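Hypothetical protein (PDB 4QAN) is of unknown function but has a cystatin-like fold, belongs as a divergent member to the NTF2-like superfamily and can bind magnesium. Local coordinates at residues N10-E13 against S14-K17; E100-E103 against E104-E108; I313-E316 against E317-E320; S374-T377 against S378-S381. One frame throughout, in Å; residues are numbered along the deposited sequence.

Interaction 1: residues N10-E13 against S14-K17; sequences NVTE and SLQK
Gln16 reaches back along the chain to Val11, its NE2 donating to Val11 O at 2.9 Å. The bond is nearly straight (N-H...O 165°) and lies in the plane of the amide, though it meets the Val11 carbonyl tilted from that group's own plane. An extended side chain carries the amide there, and on the way Gln16 CG passes Val11 CG1 at 3.7 Å, the two side chains crossing at about a right angle. Thr12 serves as acceptor twice. Its carbonyl O takes the backbone N of Gln16 at 2.9 Å, and its hydroxyl OG1 takes the N of Leu15 at 3.2 Å, with a straight approach of 162°. Thr12 OG1 sits between its own backbone N and carbonyl carbon (chi1 66°), which turns it forward to the following turn, where Leu15 CB and CG both pack against it at 3.5 Å. The same hydroxyl also pairs with Thr252 OG1, so this buried oxygen has two partners; Ser14 OG, likewise buried, is hydrogen-bonded to Asp251, and Asn10 ND2 to Ser249 O. Lys17 N donates to Ser14 O at 3.0 Å, closing a type I turn from Ser14 to Lys17. With side-chain and main-chain oxygens of Thr12 binding the amides three and four residues ahead, the segment meets the definition of an ST motif, here in the loop between helices 2-6 and 27-39.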
loop_
_atom_site.group_PDB
_atom_site.type_symbol
_atom_site.label_atom_id
_atom_site.label_comp_id
_atom_site.label_asym_id
_atom_site.label_seq_id
_atom_site.Cartn_x
_atom_site.Cartn_y
_atom_site.Cartn_z
ATOM N N ASN A 10 2.160 -13.950 8.327
ATOM C CA ASN A 10 1.567 -15.159 7.806
ATOM C C ASN A 10 2.409 -15.554 6.612
ATOM O O ASN A 10 2.287 -14.970 5.529
ATOM C CB ASN A 10 0.120 -14.884 7.397
ATOM C CG ASN A 10 -0.604 -16.120 6.905
ATOM O OD1 ASN A 10 -0.005 -17.171 6.715
ATOM N ND2 ASN A 10 -1.912 -15.987 6.678
ATOM N N VAL A 11 3.298 -16.516 6.822
ATOM C CA VAL A 11 4.096 -17.049 5.730
ATOM C C VAL A 11 3.170 -18.016 4.999
ATOM O O VAL A 11 3.094 -19.195 5.328
ATOM C CB VAL A 11 5.382 -17.754 6.215
ATOM C CG1 VAL A 11 6.286 -18.088 5.026
ATOM C CG2 VAL A 11 6.138 -16.875 7.204
ATOM N N THR A 12 2.433 -17.488 4.029
ATOM C CA THR A 12 1.409 -18.255 3.321
ATOM C C THR A 12 2.066 -19.372 2.517
ATOM O O THR A 12 3.281 -19.355 2.326
ATOM C CB THR A 12 0.615 -17.360 2.354
ATOM O OG1 THR A 12 1.476 -16.897 1.311
ATOM C CG2 THR A 12 0.019 -16.165 3.063
ATOM N N GLU A 13 1.264 -20.321 2.031
ATOM C CA GLU A 13 1.764 -21.415 1.187
ATOM C C GLU A 13 2.560 -20.888 -0.007
ATOM O O GLU A 13 3.616 -21.420 -0.332
ATOM C CB GLU A 13 0.612 -22.301 0.685
ATOM C CG GLU A 13 0.097 -23.303 1.708
ATOM C CD GLU A 13 -1.220 -23.960 1.302
ATOM O OE1 GLU A 13 -1.558 -23.975 0.093
ATOM O OE2 GLU A 13 -1.925 -24.472 2.205
ATOM N N SER A 14 2.060 -19.845 -0.662
ATOM C CA SER A 14 2.784 -19.273 -1.798
ATOM C C SER A 14 4.084 -18.594 -1.348
ATOM O O SER A 14 5.117 -18.723 -2.000
ATOM C CB SER A 14 1.909 -18.291 -2.567
ATOM O OG SER A 14 0.795 -18.959 -3.110
ATOM N N LEU A 15 4.043 -17.890 -0.223
ATOM C CA LEU A 15 5.262 -17.269 0.292
ATOM C C LEU A 15 6.316 -18.270 0.725
ATOM O O LEU A 15 7.479 -17.936 0.730
ATOM C CB LEU A 15 4.962 -16.317 1.436
ATOM C CG LEU A 15 4.438 -14.985 0.916
ATOM C CD1 LEU A 15 3.735 -14.246 2.042
ATOM C CD2 LEU A 15 5.560 -14.157 0.279
ATOM N N GLN A 16 5.911 -19.486 1.084
ATOM C CA GLN A 16 6.868 -20.569 1.368
ATOM C C GLN A 16 7.522 -21.147 0.118
ATOM O O GLN A 16 8.494 -21.894 0.240
ATOM C CB GLN A 16 6.187 -21.730 2.103
ATOM C CG GLN A 16 5.634 -21.379 3.465
ATOM C CD GLN A 16 4.657 -22.425 3.969
ATOM O OE1 GLN A 16 4.897 -23.623 3.829
ATOM N NE2 GLN A 16 3.544 -21.975 4.560
ATOM N N LYS A 17 6.980 -20.855 -1.066
ATOM C CA LYS A 17 7.522 -21.423 -2.317
ATOM C C LYS A 17 8.869 -20.817 -2.667
ATOM O O LYS A 17 9.083 -19.630 -2.464
ATOM C CB LYS A 17 6.570 -21.200 -3.500
ATOM C CG LYS A 17 5.320 -22.057 -3.494
ATOM C CD LYS A 17 4.386 -21.649 -4.619
ATOM C CE LYS A 17 3.232 -22.628 -4.758
ATOM N NZ LYS A 17 2.155 -22.079 -5.626
#

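Interaction 2: residues E100-E103 against E104-E108; sequences EQFE and ELSTE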
loop_
_atom_site.group_PDB
_atom_site.type_symbol
_atom_site.label_atom_id
_atom_site.label_comp_id
_atom_site.label_asym_id
_atom_site.label_seq_id
_atom_site.Cartn_x
_atom_site.Cartn_y
_atom_site.Cartn_z
ATOM N N GLU A 100 -4.671 -4.485 -7.827
ATOM C CA GLU A 100 -5.713 -3.865 -8.616
ATOM C C GLU A 100 -5.357 -3.704 -10.077
ATOM O O GLU A 100 -6.215 -3.875 -10.930
ATOM C CB GLU A 100 -6.112 -2.548 -8.004
ATOM C CG GLU A 100 -6.899 -2.804 -6.752
ATOM C CD GLU A 100 -7.065 -1.583 -5.921
ATOM O OE1 GLU A 100 -6.277 -0.637 -6.119
ATOM O OE2 GLU A 100 -7.981 -1.592 -5.068
ATOM N N GLN A 101 -4.093 -3.417 -10.376
ATOM C CA GLN A 101 -3.643 -3.446 -11.760
ATOM C C GLN A 101 -3.828 -4.850 -12.316
ATOM O O GLN A 101 -4.400 -5.018 -13.386
ATOM C CB GLN A 101 -2.185 -3.034 -11.889
ATOM C CG GLN A 101 -1.941 -1.587 -11.519
ATOM C CD GLN A 101 -0.744 -0.994 -12.216
ATOM O OE1 GLN A 101 0.259 -1.671 -12.446
ATOM N NE2 GLN A 101 -0.846 0.286 -12.567
ATOM N N PHE A 102 -3.359 -5.849 -11.568
ATOM C CA PHE A 102 -3.460 -7.231 -11.996
ATOM C C PHE A 102 -4.922 -7.598 -12.269
ATOM O O PHE A 102 -5.243 -8.123 -13.324
ATOM C CB PHE A 102 -2.862 -8.141 -10.931
ATOM C CG PHE A 102 -2.849 -9.589 -11.309
ATOM C CD1 PHE A 102 -1.823 -10.103 -12.083
ATOM C CD2 PHE A 102 -3.859 -10.444 -10.873
ATOM C CE1 PHE A 102 -1.806 -11.443 -12.416
ATOM C CE2 PHE A 102 -3.849 -11.782 -11.203
ATOM C CZ PHE A 102 -2.818 -12.283 -11.972
ATOM N N GLU A 103 -5.794 -7.303 -11.311
ATOM C CA GLU A 103 -7.219 -7.655 -11.443
ATOM C C GLU A 103 -7.872 -6.946 -12.627
ATOM O O GLU A 103 -8.597 -7.571 -13.411
ATOM C CB GLU A 103 -7.973 -7.358 -10.143
ATOM C CG GLU A 103 -7.600 -8.296 -8.998
ATOM C CD GLU A 103 -8.223 -7.898 -7.661
ATOM O OE1 GLU A 103 -8.705 -6.762 -7.536
ATOM O OE2 GLU A 103 -8.228 -8.717 -6.721
ATOM N N GLU A 104 -7.593 -5.651 -12.769
ATOM C CA GLU A 104 -8.132 -4.870 -13.880
ATOM C C GLU A 104 -7.761 -5.469 -15.252
ATOM O O GLU A 104 -8.649 -5.713 -16.080
ATOM C CB GLU A 104 -7.672 -3.422 -13.786
ATOM C CG GLU A 104 -8.255 -2.525 -14.860
ATOM C CD GLU A 104 -7.872 -1.068 -14.698
ATOM O OE1 GLU A 104 -7.374 -0.681 -13.617
ATOM O OE2 GLU A 104 -8.083 -0.305 -15.662
ATOM N N LEU A 105 -6.472 -5.717 -15.491
ATOM C CA LEU A 105 -6.040 -6.314 -16.768
ATOM C C LEU A 105 -6.631 -7.701 -16.970
ATOM O O LEU A 105 -6.927 -8.089 -18.096
ATOM C CB LEU A 105 -4.514 -6.430 -16.861
ATOM C CG LEU A 105 -3.716 -5.257 -17.429
ATOM C CD1 LEU A 105 -3.767 -4.041 -16.508
ATOM C CD2 LEU A 105 -2.275 -5.690 -17.655
ATOM N N SER A 106 -6.764 -8.458 -15.886
ATOM C CA SER A 106 -7.366 -9.791 -15.942
ATOM C C SER A 106 -8.847 -9.706 -16.302
ATOM O O SER A 106 -9.388 -10.628 -16.887
ATOM C CB SER A 106 -7.197 -10.528 -14.611
ATOM O OG SER A 106 -5.847 -10.928 -14.411
ATOM N N THR A 107 -9.490 -8.596 -15.948
ATOM C CA THR A 107 -10.883 -8.354 -16.301
ATOM C C THR A 107 -10.983 -7.808 -17.719
ATOM O O THR A 107 -11.766 -8.302 -18.516
ATOM C CB THR A 107 -11.537 -7.352 -15.325
ATOM O OG1 THR A 107 -11.744 -7.990 -14.067
ATOM C CG2 THR A 107 -12.885 -6.845 -15.844
ATOM N N GLU A 108 -10.186 -6.790 -18.026
ATOM C CA GLU A 108 -10.323 -6.052 -19.292
ATOM C C GLU A 108 -9.773 -6.777 -20.521
ATOM O O GLU A 108 -9.926 -6.292 -21.636
ATOM C CB GLU A 108 -9.671 -4.670 -19.174
ATOM C CG GLU A 108 -10.403 -3.739 -18.226
ATOM C CD GLU A 108 -11.845 -3.506 -18.633
ATOM O OE1 GLU A 108 -12.090 -3.200 -19.819
ATOM O OE2 GLU A 108 -12.736 -3.627 -17.766
#
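Ser106 packs back on Phe102, one turn earlier in the helix, and holds its carbonyl with two donors. Ser106 N reaches Phe102 O at 3.0 Å as part of the regular helical ladder, while Ser106 OG adds a second bond to the same oxygen at 3.1 Å, coming from above the carbonyl plane. This extra bond follows from the serine torsion (chi1 -72°), which sets OG beside its own backbone N and thus facing the preceding turn. The Phe102 ring is modelled in two conformers; in one of them OG lies over a ring face, a contact that remains doubtful. Packing is also close at Leu105, where CD1 comes within 3.3 Å of Gln101 O; that oxygen in turn receives Leu105 N at 3.0 Å in an essentially straight bond (179°). Leu38 touches both Phe102 and Ser106 from helix 27-39, and the Gln101 amide binds Leu173 N and Ser172 OG.

The other side is looser and more polar. Thr107, exposed to solvent, donates its N to Glu103 O at 2.9 Å, whereas Thr107 OG1 makes no more than a weak bond to that oxygen, at 3.2 Å. Of the glutamates, only Glu104 meets the previous turn with its side chain, its CB 3.2 Å from Glu100 O. Their carboxylates turn to lysines: Glu100 to Lys96, Glu103 to Lys258 and Glu104 to Lys174. Such a two-sided alpha-helix, tied through Gln101 to the end of strand 167-172 and with Phe102 against helices 27-39 and 43-48, is consistent with the helix-on-curled-sheet architecture of cystatin-like domains.

Interaction 3: residues I313-E316 against E317-E320; sequences IETE and ENTE
Asn318 folds its side chain back across the turn, and its amide ND2 donates to Ile313 O at 2.9 Å. The donor lies in the plane of that carbonyl, and the oxygen lies within the plane of the amide, so both flat groups are well placed for the bond. On its way the amide crosses Thr315 at about a right angle, with Thr315 CG2 3.5 Å from Asn318 CG. Thr315 has its hydroxyl anti to the backbone N (chi1 172°), and from there OG1 accepts the backbone N of Glu317 at 3.0 Å in a nearly straight line (176°). Glu317 therefore enters chiefly through its main chain, although its CB also lies 3.9 Å from Thr315 OG1. The Thr315 carbonyl O receives Asn318 N at 3.0 Å from above its plane, completing a type I turn from Thr315 to Asn318. This turn starts the link between antiparallel strands 305-314 and 322-331: Asn318 OD1 binds Gln324 N, so one amide ties both strands, while Ile313 and Gln324 pair through their backbones. On its other edge, strand 305-314 runs parallel to strand 383-384, to which Glu314 bonds through its backbone.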
loop_
_atom_site.group_PDB
_atom_site.type_symbol
_atom_site.label_atom_id
_atom_site.label_comp_id
_atom_site.label_asym_id
_atom_site.label_seq_id
_atom_site.Cartn_x
_atom_site.Cartn_y
_atom_site.Cartn_z
ATOM N N ILE A 313 -17.465 4.375 24.172
ATOM C CA ILE A 313 -18.576 5.180 23.687
ATOM C C ILE A 313 -19.875 4.403 23.883
ATOM O O ILE A 313 -19.986 3.248 23.476
ATOM C CB ILE A 313 -18.369 5.531 22.204
ATOM C CG1 ILE A 313 -17.068 6.332 22.036
ATOM C CG2 ILE A 313 -19.557 6.298 21.638
ATOM C CD1 ILE A 313 -16.635 6.479 20.590
ATOM N N GLU A 314 -20.858 5.032 24.506
ATOM C CA GLU A 314 -22.148 4.407 24.657
ATOM C C GLU A 314 -23.018 4.731 23.441
ATOM O O GLU A 314 -23.338 5.889 23.208
ATOM C CB GLU A 314 -22.812 4.889 25.936
ATOM C CG GLU A 314 -24.206 4.320 26.155
ATOM C CD GLU A 314 -24.729 4.619 27.538
ATOM O OE1 GLU A 314 -24.025 4.314 28.527
ATOM O OE2 GLU A 314 -25.843 5.159 27.634
ATOM N N THR A 315 -23.372 3.708 22.661
ATOM C CA THR A 315 -24.261 3.884 21.509
ATOM C C THR A 315 -25.142 2.664 21.241
ATOM O O THR A 315 -24.706 1.524 21.405
ATOM C CB THR A 315 -23.501 4.191 20.212
ATOM O OG1 THR A 315 -24.424 4.149 19.113
ATOM C CG2 THR A 315 -22.388 3.169 19.968
ATOM N N GLU A 316 -26.394 2.944 20.868
ATOM C CA GLU A 316 -27.280 1.993 20.185
ATOM C C GLU A 316 -26.580 0.950 19.299
ATOM O O GLU A 316 -26.976 -0.213 19.297
ATOM C CB GLU A 316 -28.228 2.775 19.271
ATOM C CG GLU A 316 -29.569 3.090 19.881
ATOM C CD GLU A 316 -30.386 1.839 20.095
ATOM O OE1 GLU A 316 -30.201 1.195 21.151
ATOM O OE2 GLU A 316 -31.213 1.506 19.214
ATOM N N GLU A 317 -25.567 1.406 18.554
ATOM C CA GLU A 317 -24.971 0.549 17.522
ATOM C C GLU A 317 -23.917 -0.447 18.045
ATOM O O GLU A 317 -23.451 -1.316 17.290
ATOM C CB GLU A 317 -24.403 1.396 16.383
ATOM C CG GLU A 317 -25.452 2.233 15.662
ATOM C CD GLU A 317 -26.555 1.395 15.054
ATOM O OE1 GLU A 317 -26.238 0.477 14.264
ATOM O OE2 GLU A 317 -27.739 1.667 15.354
ATOM N N ASN A 318 -23.570 -0.364 19.326
ATOM C CA ASN A 318 -22.734 -1.385 19.966
ATOM C C ASN A 318 -23.515 -2.704 20.085
ATOM O O ASN A 318 -24.711 -2.684 20.427
ATOM C CB ASN A 318 -22.338 -0.944 21.377
ATOM C CG ASN A 318 -21.340 0.194 21.384
ATOM O OD1 ASN A 318 -20.462 0.298 20.507
ATOM N ND2 ASN A 318 -21.430 1.028 22.409
ATOM N N THR A 319 -22.840 -3.824 19.806
ATOM C CA THR A 319 -23.384 -5.181 19.979
ATOM C C THR A 319 -22.478 -5.951 20.941
ATOM O O THR A 319 -21.470 -5.407 21.417
ATOM C CB THR A 319 -23.440 -5.951 18.641
ATOM O OG1 THR A 319 -22.110 -6.317 18.226
ATOM C CG2 THR A 319 -24.095 -5.110 17.563
ATOM N N GLU A 320 -22.809 -7.213 21.208
ATOM C CA GLU A 320 -21.984 -7.985 22.130
ATOM C C GLU A 320 -20.588 -8.228 21.538
ATOM O O GLU A 320 -19.636 -8.477 22.289
ATOM C CB GLU A 320 -22.662 -9.300 22.536
ATOM C CG GLU A 320 -22.369 -9.709 23.978
ATOM C CD GLU A 320 -23.320 -9.074 24.982
ATOM O OE1 GLU A 320 -23.750 -7.920 24.767
ATOM O OE2 GLU A 320 -23.646 -9.739 25.991
#

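Interaction 4: residues S374-T377 against S378-S381; sequences SRKT and SEQS
Arg375 and Glu379 lie side by side and point the same way, one helical turn apart. Glu379 OE2 stands at the edge of the guanidinium, near its plane and 3.5 Å from Arg375 NH1, while the carboxylate plane is turned 59° from it. The other oxygen, Glu379 OE1, faces Lys376 NZ across a long 3.9 Å salt bridge, with these two side chains again running alongside. The carboxylate is thus shared between two cations, and Arg375 NH2 has a further partner in Glu372. Ser378 turns its hydroxyl back to the preceding turn: chi1 of 68° places OG between its own N and carbonyl carbon, where it donates to Arg375 O at 2.6 Å. Glu379 N reaches Arg375 O from the same face, at 3.3 Å. Gln380, bent at chi2, curls back so that its NE2 donates to Lys376 O at 3.3 Å, roughly within the plane of its amide; its backbone N binds Thr377 O from above the carbonyl plane. Ser374 and Thr377 meanwhile rest on strands 305-314 and 334-344. The result is typical of an amphipathic helix near its C-terminal end, salt-bridged outside and laid on a sheet inside.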
loop_
_atom_site.group_PDB
_atom_site.type_symbol
_atom_site.label_atom_id
_atom_site.label_comp_id
_atom_site.label_asym_id
_atom_site.label_seq_id
_atom_site.Cartn_x
_atom_site.Cartn_y
_atom_site.Cartn_z
ATOM N N SER A 374 -9.470 18.502 26.716
ATOM C CA SER A 374 -8.747 17.251 26.969
ATOM C C SER A 374 -8.910 16.799 28.414
ATOM O O SER A 374 -9.035 15.610 28.682
ATOM C CB SER A 374 -7.265 17.438 26.665
ATOM O OG SER A 374 -6.556 16.227 26.799
ATOM N N ARG A 375 -8.902 17.755 29.343
ATOM C CA ARG A 375 -9.052 17.444 30.762
ATOM C C ARG A 375 -10.477 17.015 31.101
ATOM O O ARG A 375 -10.675 16.120 31.922
ATOM C CB ARG A 375 -8.658 18.638 31.634
ATOM C CG ARG A 375 -8.586 18.300 33.125
ATOM C CD ARG A 375 -8.251 19.505 33.994
ATOM N NE ARG A 375 -8.936 20.726 33.566
ATOM C CZ ARG A 375 -10.244 20.968 33.694
ATOM N NH1 ARG A 375 -11.063 20.070 34.236
ATOM N NH2 ARG A 375 -10.739 22.125 33.263
ATOM N N LYS A 376 -11.462 17.669 30.489
ATOM C CA LYS A 376 -12.864 17.282 30.671
ATOM C C LYS A 376 -13.135 15.875 30.146
ATOM O O LYS A 376 -13.881 15.111 30.765
ATOM C CB LYS A 376 -13.803 18.284 29.982
ATOM C CG LYS A 376 -13.874 19.640 30.672
ATOM C CD LYS A 376 -14.498 19.521 32.056
ATOM C CE LYS A 376 -14.306 20.782 32.871
ATOM N NZ LYS A 376 -14.635 20.535 34.299
ATOM N N THR A 377 -12.531 15.549 29.005
ATOM C CA THR A 377 -12.685 14.244 28.386
ATOM C C THR A 377 -12.024 13.157 29.240
ATOM O O THR A 377 -12.603 12.090 29.451
ATOM C CB THR A 377 -12.085 14.246 26.963
ATOM O OG1 THR A 377 -12.679 15.297 26.182
ATOM C CG2 THR A 377 -12.312 12.914 26.271
ATOM N N SER A 378 -10.826 13.440 29.749
ATOM C CA SER A 378 -10.098 12.500 30.614
ATOM C C SER A 378 -10.857 12.137 31.889
ATOM O O SER A 378 -10.645 11.069 32.453
ATOM C CB SER A 378 -8.728 13.072 30.998
ATOM O OG SER A 378 -8.873 14.201 31.849
ATOM N N GLU A 379 -11.720 13.034 32.352
ATOM C CA GLU A 379 -12.567 12.775 33.519
ATOM C C GLU A 379 -13.771 11.866 33.236
ATOM O O GLU A 379 -14.378 11.345 34.168
ATOM C CB GLU A 379 -13.068 14.094 34.113
ATOM C CG GLU A 379 -12.004 14.882 34.857
ATOM C CD GLU A 379 -12.411 16.324 35.123
ATOM O OE1 GLU A 379 -13.449 16.784 34.587
ATOM O OE2 GLU A 379 -11.680 17.005 35.871
ATOM N N GLN A 380 -14.129 11.695 31.970
ATOM C CA GLN A 380 -15.238 10.812 31.598
ATOM C C GLN A 380 -14.855 9.342 31.706
ATOM O O GLN A 380 -13.747 8.951 31.340
ATOM C CB GLN A 380 -15.680 11.073 30.156
ATOM C CG GLN A 380 -16.073 12.505 29.861
ATOM C CD GLN A 380 -17.137 12.994 30.805
ATOM O OE1 GLN A 380 -18.276 12.541 30.748
ATOM N NE2 GLN A 380 -16.768 13.913 31.694
ATOM N N SER A 381 -15.776 8.529 32.202
ATOM C CA SER A 381 -15.633 7.084 32.127
ATOM C C SER A 381 -16.395 6.545 30.915
ATOM O O SER A 381 -16.153 5.417 30.476
ATOM C CB SER A 381 -16.161 6.443 33.403
ATOM O OG SER A 381 -17.526 6.757 33.559
#

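In the fold
All four contacts are local, but their settings differ. Interactions 1 and 2 each mix buried and exposed residues, whereas interactions 3 and 4 are surface contacts. Residues 100-108 use regular helical bonds plus a serine hydroxyl; residues 374-381 add a charged network on a shorter helix. Interactions 1 and 3 instead shape loops, each with a threonine hydroxyl accepting a backbone N-H and an amide side chain reaching back to a carbonyl. Interactions 3 and 4 belong to the same sheet region, their nearest atoms about 7 Å apart, and strand 305-314 serves both. Interaction 2, attached to the other sheet, lies across the chain's centre from interaction 4, their centres about 49 Å apart.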